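Local coordinates for HTH-type transcriptional regulator MmpR5 (Mycobacterium tuberculosis, PDB 4NB5), which represses transcription by binding directly to promoter regions, controlling its own expression and that of the MmpS2-MmpL2, MmpS4-MmpL4 and MmpS5-MmpL5 transport systems, at residues P14-F19 against L40-V45; T33-R38 against S68-M73; G78-L83 against F93-N98; A110-Q115 against Y145-V150. All coordinates share one frame; numbering follows the deposited sequence. Where two conformers were deposited one is given.

Contact 1. Residues P14-F19 against L40-V45; sequences PDIMEF and LGWLLV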
# COMPACT_ATOMS: atom_id res chain seq x y z
N PRO B 14 -14.66 26.40 -17.39
CA PRO B 14 -14.59 26.14 -15.95
C PRO B 14 -13.34 26.74 -15.36
O PRO B 14 -12.36 26.98 -16.08
CB PRO B 14 -14.53 24.61 -15.87
CG PRO B 14 -13.85 24.21 -17.14
CD PRO B 14 -14.34 25.20 -18.18
N ASP B 15 -13.35 27.01 -14.06
CA ASP B 15 -12.12 27.38 -13.39
C ASP B 15 -11.78 26.33 -12.35
O ASP B 15 -12.53 25.38 -12.13
CB ASP B 15 -12.19 28.79 -12.78
CG ASP B 15 -13.21 28.91 -11.66
OD1 ASP B 15 -13.70 30.03 -11.44
OD2 ASP B 15 -13.51 27.90 -11.00
N ILE B 16 -10.63 26.51 -11.71
CA ILE B 16 -10.12 25.52 -10.77
C ILE B 16 -11.05 25.25 -9.60
O ILE B 16 -11.12 24.12 -9.11
CB ILE B 16 -8.75 25.95 -10.22
CG1 ILE B 16 -7.66 25.69 -11.25
CG2 ILE B 16 -8.45 25.22 -8.92
CD1 ILE B 16 -7.76 24.36 -11.95
N MET B 17 -11.76 26.25 -9.09
CA MET B 17 -12.59 25.95 -7.94
C MET B 17 -13.81 25.13 -8.34
O MET B 17 -14.29 24.35 -7.52
CB MET B 17 -12.97 27.19 -7.13
CG MET B 17 -11.93 27.56 -6.05
SD MET B 17 -11.24 26.17 -5.10
CE MET B 17 -12.63 25.67 -4.08
N GLU B 18 -14.27 25.24 -9.59
CA GLU B 18 -15.36 24.39 -10.06
C GLU B 18 -14.90 22.92 -10.11
O GLU B 18 -15.65 22.01 -9.77
CB GLU B 18 -15.85 24.84 -11.43
CG GLU B 18 -17.00 24.02 -11.98
CD GLU B 18 -17.56 24.59 -13.26
OE1 GLU B 18 -18.56 24.04 -13.78
OE2 GLU B 18 -17.01 25.60 -13.76
N PHE B 19 -13.67 22.70 -10.54
CA PHE B 19 -13.10 21.36 -10.56
C PHE B 19 -12.98 20.80 -9.13
O PHE B 19 -13.36 19.66 -8.85
CB PHE B 19 -11.73 21.38 -11.24
CG PHE B 19 -10.94 20.12 -11.05
CD1 PHE B 19 -11.28 18.97 -11.75
CD2 PHE B 19 -9.87 20.08 -10.17
CE1 PHE B 19 -10.57 17.81 -11.56
CE2 PHE B 19 -9.16 18.93 -9.98
CZ PHE B 19 -9.50 17.79 -10.67
N LEU B 40 -7.97 16.35 -2.68
CA LEU B 40 -7.34 15.67 -3.81
C LEU B 40 -7.40 16.56 -5.05
O LEU B 40 -6.42 16.70 -5.77
CB LEU B 40 -8.02 14.33 -4.07
CG LEU B 40 -7.47 13.52 -5.26
CD1 LEU B 40 -5.97 13.28 -5.12
CD2 LEU B 40 -8.20 12.21 -5.41
N GLY B 41 -8.56 17.16 -5.29
CA GLY B 41 -8.70 18.07 -6.42
C GLY B 41 -7.71 19.23 -6.35
O GLY B 41 -7.07 19.57 -7.35
N TRP B 42 -7.59 19.85 -5.19
CA TRP B 42 -6.65 20.94 -5.00
C TRP B 42 -5.22 20.49 -5.31
O TRP B 42 -4.48 21.19 -6.00
CB TRP B 42 -6.74 21.50 -3.58
CG TRP B 42 -5.85 22.68 -3.36
CD1 TRP B 42 -4.66 22.69 -2.70
CD2 TRP B 42 -6.08 24.03 -3.80
NE1 TRP B 42 -4.13 23.96 -2.69
CE2 TRP B 42 -4.97 24.80 -3.36
CE3 TRP B 42 -7.10 24.66 -4.50
CZ2 TRP B 42 -4.88 26.17 -3.61
CZ3 TRP B 42 -7.00 26.02 -4.75
CH2 TRP B 42 -5.89 26.76 -4.31
N LEU B 43 -4.82 19.32 -4.81
CA LEU B 43 -3.44 18.87 -5.01
C LEU B 43 -3.16 18.45 -6.45
O LEU B 43 -2.01 18.31 -6.85
CB LEU B 43 -3.09 17.74 -4.04
CG LEU B 43 -2.97 18.20 -2.58
CD1 LEU B 43 -2.93 17.01 -1.65
CD2 LEU B 43 -1.73 19.06 -2.38
N LEU B 44 -4.22 18.27 -7.24
CA LEU B 44 -4.09 18.00 -8.66
C LEU B 44 -3.84 19.25 -9.51
O LEU B 44 -3.33 19.15 -10.61
CB LEU B 44 -5.36 17.31 -9.17
CG LEU B 44 -5.34 15.80 -8.95
CD1 LEU B 44 -6.75 15.26 -8.88
CD2 LEU B 44 -4.58 15.10 -10.04
N VAL B 45 -4.21 20.42 -8.99
CA VAL B 45 -4.14 21.64 -9.80
C VAL B 45 -3.33 22.77 -9.17
O VAL B 45 -3.06 23.76 -9.84
CB VAL B 45 -5.54 22.20 -10.12
CG1 VAL B 45 -6.32 21.22 -10.98
CG2 VAL B 45 -6.30 22.53 -8.84
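V45 packs against both I16 and F19, and its three side-chain carbons meet them in turn. V45 CB faces the tip of I16, 3.6 Å from I16 CD1. From there the two methyls part. V45 CG1 is anti to the carbonyl carbon (chi1 -64°) and touches both partners: it is 3.6 Å from I16 CD1 and 3.8 Å from F19 CE2. CG2 meets the other branch of isoleucine, with V45 CG2 and I16 CG2 only 3.4 Å apart. That is closer than usual for two carbons, so the packing here is tight. I16 and V45 approach tip to tip, whereas the V45 and F19 side chains pass each other in opposite senses.

The F19 ring has a second neighbour at its edge. F19 CE2 sits 3.4 Å from G41 O, and the oxygen lies in the ring plane. G41 has no side chain, and F19 CE2 comes within 3.7 Å of G41 CA. F19 CZ then reaches L44 CD1 at 4.1 Å, also near the ring plane. In one of its two conformers, M17 SD lies 4.3 Å from W42 CZ3, an oblique Met-aromatic contact that is therefore less certain. The indole nitrogen of W42 is hydrogen-bonded to Q51.

D15 caps the start of helix 16-28 by accepting from E18 N. The second subunit closes in on the same region: its L125 packs on I16, its G121 on F19 and its L136 on V45. This is the MarR arrangement, in which the N-terminal helix of the dimerisation region rests on the first helix of the winged-helix DNA-binding domain.

Contact 2. Residues T33-R38 against S68-M73; sequences TRLAGR and STNARM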
# COMPACT_ATOMS: atom_id res chain seq x y z
N THR B 33 -15.72 11.54 2.33
CA THR B 33 -15.90 12.93 2.76
C THR B 33 -15.69 13.91 1.61
O THR B 33 -14.82 13.72 0.75
CB THR B 33 -14.93 13.32 3.88
OG1 THR B 33 -13.59 13.31 3.38
CG2 THR B 33 -15.05 12.37 5.06
N ARG B 34 -16.49 14.97 1.61
CA ARG B 34 -16.37 16.03 0.63
C ARG B 34 -14.98 16.66 0.70
O ARG B 34 -14.37 16.94 -0.33
CB ARG B 34 -17.46 17.09 0.88
CG ARG B 34 -17.52 18.20 -0.15
CD ARG B 34 -18.71 19.12 0.07
NE ARG B 34 -19.97 18.45 -0.23
CZ ARG B 34 -20.45 18.26 -1.46
NH1 ARG B 34 -19.78 18.70 -2.52
NH2 ARG B 34 -21.60 17.63 -1.64
N LEU B 35 -14.47 16.86 1.91
CA LEU B 35 -13.18 17.52 2.07
C LEU B 35 -12.04 16.71 1.47
O LEU B 35 -11.11 17.27 0.89
CB LEU B 35 -12.91 17.86 3.54
CG LEU B 35 -11.60 18.58 3.83
CD1 LEU B 35 -11.41 19.81 2.95
CD2 LEU B 35 -11.57 18.97 5.31
N ALA B 36 -12.10 15.38 1.59
CA ALA B 36 -11.09 14.53 0.97
C ALA B 36 -11.07 14.73 -0.55
O ALA B 36 -10.00 14.83 -1.15
CB ALA B 36 -11.34 13.07 1.30
N GLY B 37 -12.24 14.78 -1.17
CA GLY B 37 -12.34 15.02 -2.60
C GLY B 37 -11.79 16.38 -3.00
O GLY B 37 -11.08 16.50 -3.99
N ARG B 38 -12.16 17.40 -2.24
CA ARG B 38 -11.68 18.76 -2.52
C ARG B 38 -10.17 18.86 -2.35
O ARG B 38 -9.49 19.50 -3.16
CB ARG B 38 -12.39 19.78 -1.62
CG ARG B 38 -13.88 19.91 -1.91
CD ARG B 38 -14.58 20.81 -0.88
NE ARG B 38 -14.11 22.20 -0.99
CZ ARG B 38 -13.73 22.96 0.03
NH1 ARG B 38 -13.75 22.52 1.28
NH2 ARG B 38 -13.32 24.21 -0.21
N SER B 68 -5.80 17.39 8.35
CA SER B 68 -5.02 16.27 8.87
C SER B 68 -5.69 14.92 8.63
O SER B 68 -5.06 14.00 8.10
CB SER B 68 -4.75 16.45 10.36
OG SER B 68 -3.69 17.36 10.57
N THR B 69 -6.95 14.78 9.02
CA THR B 69 -7.62 13.49 8.93
C THR B 69 -7.85 13.10 7.47
O THR B 69 -7.67 11.94 7.10
CB THR B 69 -8.96 13.45 9.69
OG1 THR B 69 -9.91 14.32 9.06
CG2 THR B 69 -8.77 13.88 11.13
N ASN B 70 -8.22 14.06 6.64
CA ASN B 70 -8.44 13.76 5.23
C ASN B 70 -7.15 13.55 4.44
O ASN B 70 -7.12 12.75 3.50
CB ASN B 70 -9.34 14.80 4.58
CG ASN B 70 -10.76 14.67 5.06
OD1 ASN B 70 -11.46 13.72 4.70
ND2 ASN B 70 -11.19 15.60 5.91
N ALA B 71 -6.08 14.23 4.83
CA ALA B 71 -4.78 13.97 4.22
C ALA B 71 -4.34 12.54 4.52
O ALA B 71 -3.82 11.83 3.65
CB ALA B 71 -3.74 14.96 4.72
N ARG B 72 -4.57 12.11 5.75
CA ARG B 72 -4.23 10.75 6.16
C ARG B 72 -4.95 9.72 5.30
O ARG B 72 -4.36 8.72 4.90
CB ARG B 72 -4.58 10.56 7.64
CG ARG B 72 -4.16 9.21 8.22
CD ARG B 72 -4.42 9.15 9.72
NE ARG B 72 -3.99 10.38 10.38
CZ ARG B 72 -4.77 11.16 11.13
NH1 ARG B 72 -6.04 10.86 11.35
NH2 ARG B 72 -4.26 12.26 11.68
N MET B 73 -6.22 9.99 4.99
CA MET B 73 -7.01 9.10 4.16
C MET B 73 -6.43 9.01 2.75
O MET B 73 -6.29 7.93 2.19
CB MET B 73 -8.44 9.60 4.12
CG MET B 73 -9.40 8.71 3.36
SD MET B 73 -11.12 9.23 3.57
CE MET B 73 -11.05 10.13 5.13
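N70, A36 and T33 carry most of this contact, and the amide of N70 is its centre. N70 CG is anti to the carbonyl carbon (chi1 -71°), and the amide it bears reaches the first turn of helix 34-45. T33 OG1 donates to N70 OD1 over a short 2.5 Å. The hydroxyl stands above the carbonyl plane, 36° out of it.

The same hydroxyl caps the helix. A36 N donates to T33 OG1 at 3.1 Å, so T33 accepts from its own helix and donates to the neighbouring one. The methyl of A36 lies beside the amide, with A36 CB 3.5 Å from N70 OD1. The nitrogen end of the amide meets leucine instead: L35 CD2 is 3.4 Å from N70 ND2. That nitrogen gives its hydrogen bond to G66 O, one turn back on its own helix. Both polar atoms of the buried amide therefore have a partner. In one of its two conformers M73 adds a looser, less certain apolar contact, with M73 SD 4.5 Å from A36 CB.

The short segments cross at -66°, with axes 9.1 Å apart. Helix 64-77 is probably the second, recognition helix of the helix-turn-helix, as in winged-helix proteins. F27 of helix 16-28 also packs on A36. L60 and A62, in the turn between helices 53-59 and 64-77, pack on L35. S31 of the second subunit touches M73.

Contact 3. Residues G78-L83 against F93-N98; sequences GFIERL and FRLRPN. With 2JT (1,3-dihydroxypropan-2-yl octadecanoate), chain E.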
# COMPACT_ATOMS: atom_id res chain seq x y z
N GLY B 78 -3.22 6.08 -1.36
CA GLY B 78 -2.05 6.01 -2.22
C GLY B 78 -1.87 7.21 -3.13
O GLY B 78 -0.98 7.21 -3.97
N PHE B 79 -2.70 8.24 -2.96
CA PHE B 79 -2.68 9.36 -3.90
C PHE B 79 -1.69 10.46 -3.57
O PHE B 79 -1.14 11.09 -4.47
CB PHE B 79 -4.07 10.01 -4.02
CG PHE B 79 -5.12 9.10 -4.61
CD1 PHE B 79 -4.99 8.62 -5.90
CD2 PHE B 79 -6.24 8.75 -3.87
CE1 PHE B 79 -5.96 7.79 -6.44
CE2 PHE B 79 -7.21 7.93 -4.41
CZ PHE B 79 -7.06 7.44 -5.70
N ILE B 80 -1.48 10.73 -2.28
CA ILE B 80 -0.62 11.84 -1.87
C ILE B 80 0.45 11.39 -0.89
O ILE B 80 0.41 10.28 -0.37
CB ILE B 80 -1.42 13.01 -1.27
CG1 ILE B 80 -1.86 12.71 0.17
CG2 ILE B 80 -2.61 13.35 -2.16
CD1 ILE B 80 -2.57 13.88 0.86
N GLU B 81 1.43 12.27 -0.68
CA GLU B 81 2.54 11.97 0.22
C GLU B 81 2.79 13.14 1.15
O GLU B 81 2.52 14.30 0.83
CB GLU B 81 3.80 11.67 -0.58
CG GLU B 81 4.26 12.81 -1.46
CD GLU B 81 5.26 12.38 -2.51
OE1 GLU B 81 5.48 11.16 -2.65
OE2 GLU B 81 5.83 13.26 -3.19
N ARG B 82 3.32 12.80 2.32
CA ARG B 82 3.78 13.76 3.29
C ARG B 82 5.23 14.09 2.97
O ARG B 82 6.01 13.21 2.59
CB ARG B 82 3.68 13.14 4.68
CG ARG B 82 3.89 14.09 5.85
CD ARG B 82 3.76 13.34 7.17
NE ARG B 82 2.47 12.67 7.29
CZ ARG B 82 1.36 13.23 7.75
NH1 ARG B 82 1.37 14.50 8.16
NH2 ARG B 82 0.23 12.53 7.82
N LEU B 83 5.59 15.37 3.09
CA LEU B 83 6.97 15.79 2.94
C LEU B 83 7.35 16.68 4.11
O LEU B 83 6.49 17.29 4.76
CB LEU B 83 7.16 16.54 1.62
CG LEU B 83 7.09 15.70 0.35
CD1 LEU B 83 7.36 16.58 -0.86
CD2 LEU B 83 8.08 14.55 0.39
N PHE B 93 2.28 18.55 2.04
CA PHE B 93 1.74 17.42 1.29
C PHE B 93 1.88 17.71 -0.19
O PHE B 93 1.95 18.87 -0.62
CB PHE B 93 0.27 17.18 1.61
CG PHE B 93 0.02 16.81 3.04
CD1 PHE B 93 0.25 15.52 3.49
CD2 PHE B 93 -0.43 17.76 3.93
CE1 PHE B 93 0.02 15.19 4.81
CE2 PHE B 93 -0.65 17.44 5.26
CZ PHE B 93 -0.43 16.15 5.70
N ARG B 94 1.90 16.63 -0.96
CA ARG B 94 2.04 16.73 -2.38
C ARG B 94 1.37 15.52 -3.05
O ARG B 94 1.38 14.46 -2.51
CB ARG B 94 3.50 16.60 -2.65
CG ARG B 94 4.01 17.19 -3.85
CD ARG B 94 5.32 16.50 -4.10
NE ARG B 94 4.96 16.08 -5.35
CZ ARG B 94 5.22 16.74 -6.42
NH1 ARG B 94 5.98 17.76 -6.45
NH2 ARG B 94 4.68 16.29 -7.46
N LEU B 95 0.81 15.73 -4.21
CA LEU B 95 0.32 14.60 -4.97
C LEU B 95 1.50 13.72 -5.33
O LEU B 95 2.58 14.21 -5.68
CB LEU B 95 -0.36 15.08 -6.24
CG LEU B 95 -1.20 14.04 -6.97
CD1 LEU B 95 -2.54 13.84 -6.27
CD2 LEU B 95 -1.40 14.46 -8.42
N ARG B 96 1.32 12.41 -5.24
CA ARG B 96 2.40 11.50 -5.57
C ARG B 96 2.66 11.47 -7.06
O ARG B 96 1.77 11.71 -7.87
CB ARG B 96 2.08 10.09 -5.07
CG ARG B 96 2.82 9.72 -3.80
CD ARG B 96 3.35 8.31 -3.89
NE ARG B 96 2.41 7.34 -3.35
CZ ARG B 96 2.46 6.03 -3.59
NH1 ARG B 96 3.39 5.51 -4.38
NH2 ARG B 96 1.55 5.24 -3.04
N PRO B 97 3.92 11.20 -7.45
CA PRO B 97 4.15 10.98 -8.88
C PRO B 97 3.27 9.82 -9.35
O PRO B 97 3.10 8.87 -8.60
CB PRO B 97 5.63 10.56 -8.94
CG PRO B 97 6.22 10.97 -7.64
CD PRO B 97 5.12 10.95 -6.64
N ASN B 98 2.71 9.91 -10.55
CA ASN B 98 1.90 8.81 -11.08
C ASN B 98 0.83 8.41 -10.06
O ASN B 98 0.61 7.22 -9.80
CB ASN B 98 2.83 7.63 -11.39
CG ASN B 98 2.38 6.82 -12.58
OD1 ASN B 98 1.68 7.31 -13.46
ND2 ASN B 98 2.79 5.55 -12.62
C10 2JT E . -11.27 7.06 -5.14
C13 2JT E . -14.83 5.33 -4.39
C15 2JT E . -15.68 4.24 -6.46
C17 2JT E . -17.84 3.11 -6.79
C20 2JT E . -20.44 4.94 -8.95
C21 2JT E . -20.78 4.25 -10.19
C22 2JT E . -20.78 5.22 -11.39
C24 2JT E . -21.56 7.41 -12.18
O01 2JT E . -11.22 3.95 -4.74
C02 2JT E . -10.42 4.62 -5.34
O03 2JT E . -9.21 4.61 -4.73
C04 2JT E . -8.08 4.31 -5.18
C05 2JT E . -8.20 3.34 -6.32
O06 2JT E . -7.70 3.89 -7.47
C07 2JT E . -7.56 3.73 -3.80
O08 2JT E . -6.45 3.30 -3.94
C09 2JT E . -10.71 5.94 -6.13
C11 2JT E . -12.81 7.03 -5.06
C12 2JT E . -13.33 5.57 -4.67
C14 2JT E . -15.31 4.03 -5.00
C16 2JT E . -16.40 3.13 -7.06
C18 2JT E . -18.54 4.25 -7.33
C19 2JT E . -19.99 3.99 -7.81
C23 2JT E . -21.88 6.19 -11.43
C25 2JT E . -22.63 8.42 -11.75
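E81 OE2 is shared between R94 of the facing strand and Q22 of the fourth subunit. E81 OE2 is 3.7 Å from R94 NE, a long salt bridge, while Q22 NE2 of that subunit makes a hydrogen bond to it. The E81 and R94 side chains lie side by side and point the same way, with carboxylate and guanidinium planes 64° apart. R94 NE also donates to L95 O at 3.0 Å, close to the guanidinium plane. This steadies the arginine, which also forms salt bridges with E49 and with E18 of the fourth subunit.

The backbones pair as antiparallel strands. E81 and R94 are a hydrogen-bonded pair, with E81 N to R94 O at 2.9 Å and R94 N to E81 O at 3.0 Å. Beyond the strand, R96 N donates to F79 O.

R82 and F93 lie on the other face of the sheet. R82 NE turns at chi3 (-56°), and F93 CE1 sits over one face of the guanidinium, offset toward the rim. R82 NH1 is 3.5 Å from F93 CZ.

At the helix end, G78 closes a Schellman motif with positive phi. The next residue, F79, reaches the bound lipid ester, with F79 CZ 3.3 Å from C04 of 2JT.

The two strands form the wing hairpin of the winged helix, with strand 51-52 beside 92-95. Helix 64-77 packs on I80 and F93, helix 34-45 on F79, I80 and L95, and helix 53-59 on F93.

Contact 4. Residues A110-Q115 against Y145-V150; sequences AMAELQ and YMENVV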
# COMPACT_ATOMS: atom_id res chain seq x y z
N ALA B 110 -5.92 -4.04 -1.69
CA ALA B 110 -7.27 -4.13 -1.16
C ALA B 110 -7.98 -5.40 -1.65
O ALA B 110 -8.68 -6.07 -0.88
CB ALA B 110 -8.07 -2.89 -1.55
N MET B 111 -7.80 -5.74 -2.92
CA MET B 111 -8.45 -6.93 -3.45
C MET B 111 -7.83 -8.19 -2.83
O MET B 111 -8.55 -9.14 -2.54
CB MET B 111 -8.38 -6.95 -4.97
CG MET B 111 -9.15 -5.80 -5.60
SD MET B 111 -9.28 -5.89 -7.40
CE MET B 111 -7.55 -5.97 -7.84
N ALA B 112 -6.52 -8.18 -2.60
CA ALA B 112 -5.87 -9.32 -1.95
C ALA B 112 -6.42 -9.52 -0.54
O ALA B 112 -6.64 -10.64 -0.10
CB ALA B 112 -4.37 -9.12 -1.90
N GLU B 113 -6.63 -8.42 0.18
CA GLU B 113 -7.16 -8.48 1.53
C GLU B 113 -8.58 -9.03 1.53
O GLU B 113 -8.95 -9.80 2.40
CB GLU B 113 -7.13 -7.09 2.18
CG GLU B 113 -5.72 -6.59 2.43
CD GLU B 113 -5.68 -5.19 3.01
OE1 GLU B 113 -4.59 -4.76 3.43
OE2 GLU B 113 -6.73 -4.52 3.05
N LEU B 114 -9.37 -8.63 0.53
CA LEU B 114 -10.73 -9.13 0.40
C LEU B 114 -10.73 -10.62 0.06
O LEU B 114 -11.60 -11.36 0.53
CB LEU B 114 -11.48 -8.36 -0.69
CG LEU B 114 -12.05 -7.01 -0.25
CD1 LEU B 114 -12.59 -6.25 -1.45
CD2 LEU B 114 -13.15 -7.22 0.79
N GLN B 115 -9.76 -11.05 -0.73
CA GLN B 115 -9.65 -12.46 -1.06
C GLN B 115 -9.37 -13.28 0.20
O GLN B 115 -9.92 -14.36 0.39
CB GLN B 115 -8.56 -12.67 -2.11
CG GLN B 115 -8.64 -14.03 -2.78
CD GLN B 115 -7.45 -14.34 -3.66
OE1 GLN B 115 -7.08 -15.50 -3.83
NE2 GLN B 115 -6.85 -13.31 -4.24
N TYR B 145 -8.54 -13.23 -10.06
CA TYR B 145 -8.35 -12.97 -11.48
C TYR B 145 -8.04 -11.48 -11.72
O TYR B 145 -7.10 -11.15 -12.44
CB TYR B 145 -9.59 -13.42 -12.25
CG TYR B 145 -9.68 -12.99 -13.70
CD1 TYR B 145 -8.94 -13.61 -14.69
CD2 TYR B 145 -10.53 -11.96 -14.07
CE1 TYR B 145 -9.05 -13.22 -16.01
CE2 TYR B 145 -10.64 -11.56 -15.39
CZ TYR B 145 -9.90 -12.19 -16.35
OH TYR B 145 -10.01 -11.78 -17.66
N MET B 146 -8.81 -10.60 -11.08
CA MET B 146 -8.63 -9.16 -11.31
C MET B 146 -7.31 -8.65 -10.72
O MET B 146 -6.68 -7.76 -11.29
CB MET B 146 -9.80 -8.38 -10.72
CG MET B 146 -11.12 -8.60 -11.45
SD MET B 146 -11.10 -8.18 -13.22
CE MET B 146 -10.11 -6.73 -13.17
N GLU B 147 -6.88 -9.22 -9.61
CA GLU B 147 -5.59 -8.85 -9.04
C GLU B 147 -4.49 -9.10 -10.06
O GLU B 147 -3.60 -8.27 -10.25
CB GLU B 147 -5.31 -9.68 -7.79
CG GLU B 147 -6.17 -9.32 -6.59
CD GLU B 147 -6.07 -10.34 -5.48
OE1 GLU B 147 -4.93 -10.72 -5.15
OE2 GLU B 147 -7.12 -10.77 -4.96
N ASN B 148 -4.54 -10.26 -10.72
CA ASN B 148 -3.53 -10.61 -11.70
C ASN B 148 -3.63 -9.71 -12.92
O ASN B 148 -2.62 -9.23 -13.44
CB ASN B 148 -3.65 -12.07 -12.10
CG ASN B 148 -2.68 -12.47 -13.18
OD1 ASN B 148 -1.47 -12.52 -12.96
ND2 ASN B 148 -3.20 -12.74 -14.37
N VAL B 149 -4.85 -9.47 -13.38
CA VAL B 149 -5.09 -8.61 -14.53
C VAL B 149 -4.52 -7.22 -14.30
O VAL B 149 -3.75 -6.71 -15.13
CB VAL B 149 -6.60 -8.49 -14.83
CG1 VAL B 149 -6.86 -7.34 -15.80
CG2 VAL B 149 -7.11 -9.79 -15.41
N VAL B 150 -4.87 -6.62 -13.17
CA VAL B 150 -4.48 -5.25 -12.83
C VAL B 150 -2.98 -5.16 -12.59
O VAL B 150 -2.31 -4.24 -13.05
CB VAL B 150 -5.25 -4.75 -11.59
CG1 VAL B 150 -4.77 -3.37 -11.16
CG2 VAL B 150 -6.75 -4.73 -11.88
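M111 and Q115 meet E147 where helices 99-124 and 134-159 run antiparallel, as the long helices of the MarR dimerisation region do. The short segments lie 161° apart in direction, with axes 9.7 Å from each other.

E147 is the main side chain on its helix. Its chain is extended beyond CG, with CD anti (chi2 168°), and it runs across to the opposite helix. E147 CG lies 3.6 Å from M111 CB. At the tip, Q115 NE2 donates to E147 OE2 at 2.7 Å. The donor comes to the syn side of the carboxylate, 30° out of its plane, and the oxygen lies close to the plane of the Q115 amide. E147 OE1 lies 3.7 Å from A112 CB.

M111 packs beside this polar pair. It has two conformers, and its SD and CE contacts hold for one of them. There M111 CE is 3.7 Å from E147 CA. M111 SD is 4.2 Å from M146 CB, and CE also approaches V150 CG2. L143 packs on M111, and A144 on Q115. The second subunit lies close by, its Y26 against A110 and L114.

The carboxylate is thus gripped by one amide, with apolar groups on its flank. M111 O is 3.2 Å from E147 OE2, and two acceptors so close should repel. This could raise the pKa of E147 somewhat, while the amide hydrogen bond would work the other way.

Contacts 2 and 3 lie in the DNA-binding domain, and contact 1 joins it to the N-terminal helix. Helix 34-45 serves both contact 1 and contact 2, whose centres are 14 Å apart. Contact 3 joins this core, with L44 CD2 3.6 Å from L95 CD2 and A71 CB 3.7 Å from F93 CZ. Contact 4 stands apart in the long helices, its centre about 31 Å from that of contact 1. Among the four contacts, F79 of contact 3 belongs to the lipid ester pocket. The side chains of A36 in contact 2 and V150 in contact 4 are each about 9 Å from the ligand, consistent with a pocket between the DNA-binding and long-helix regions.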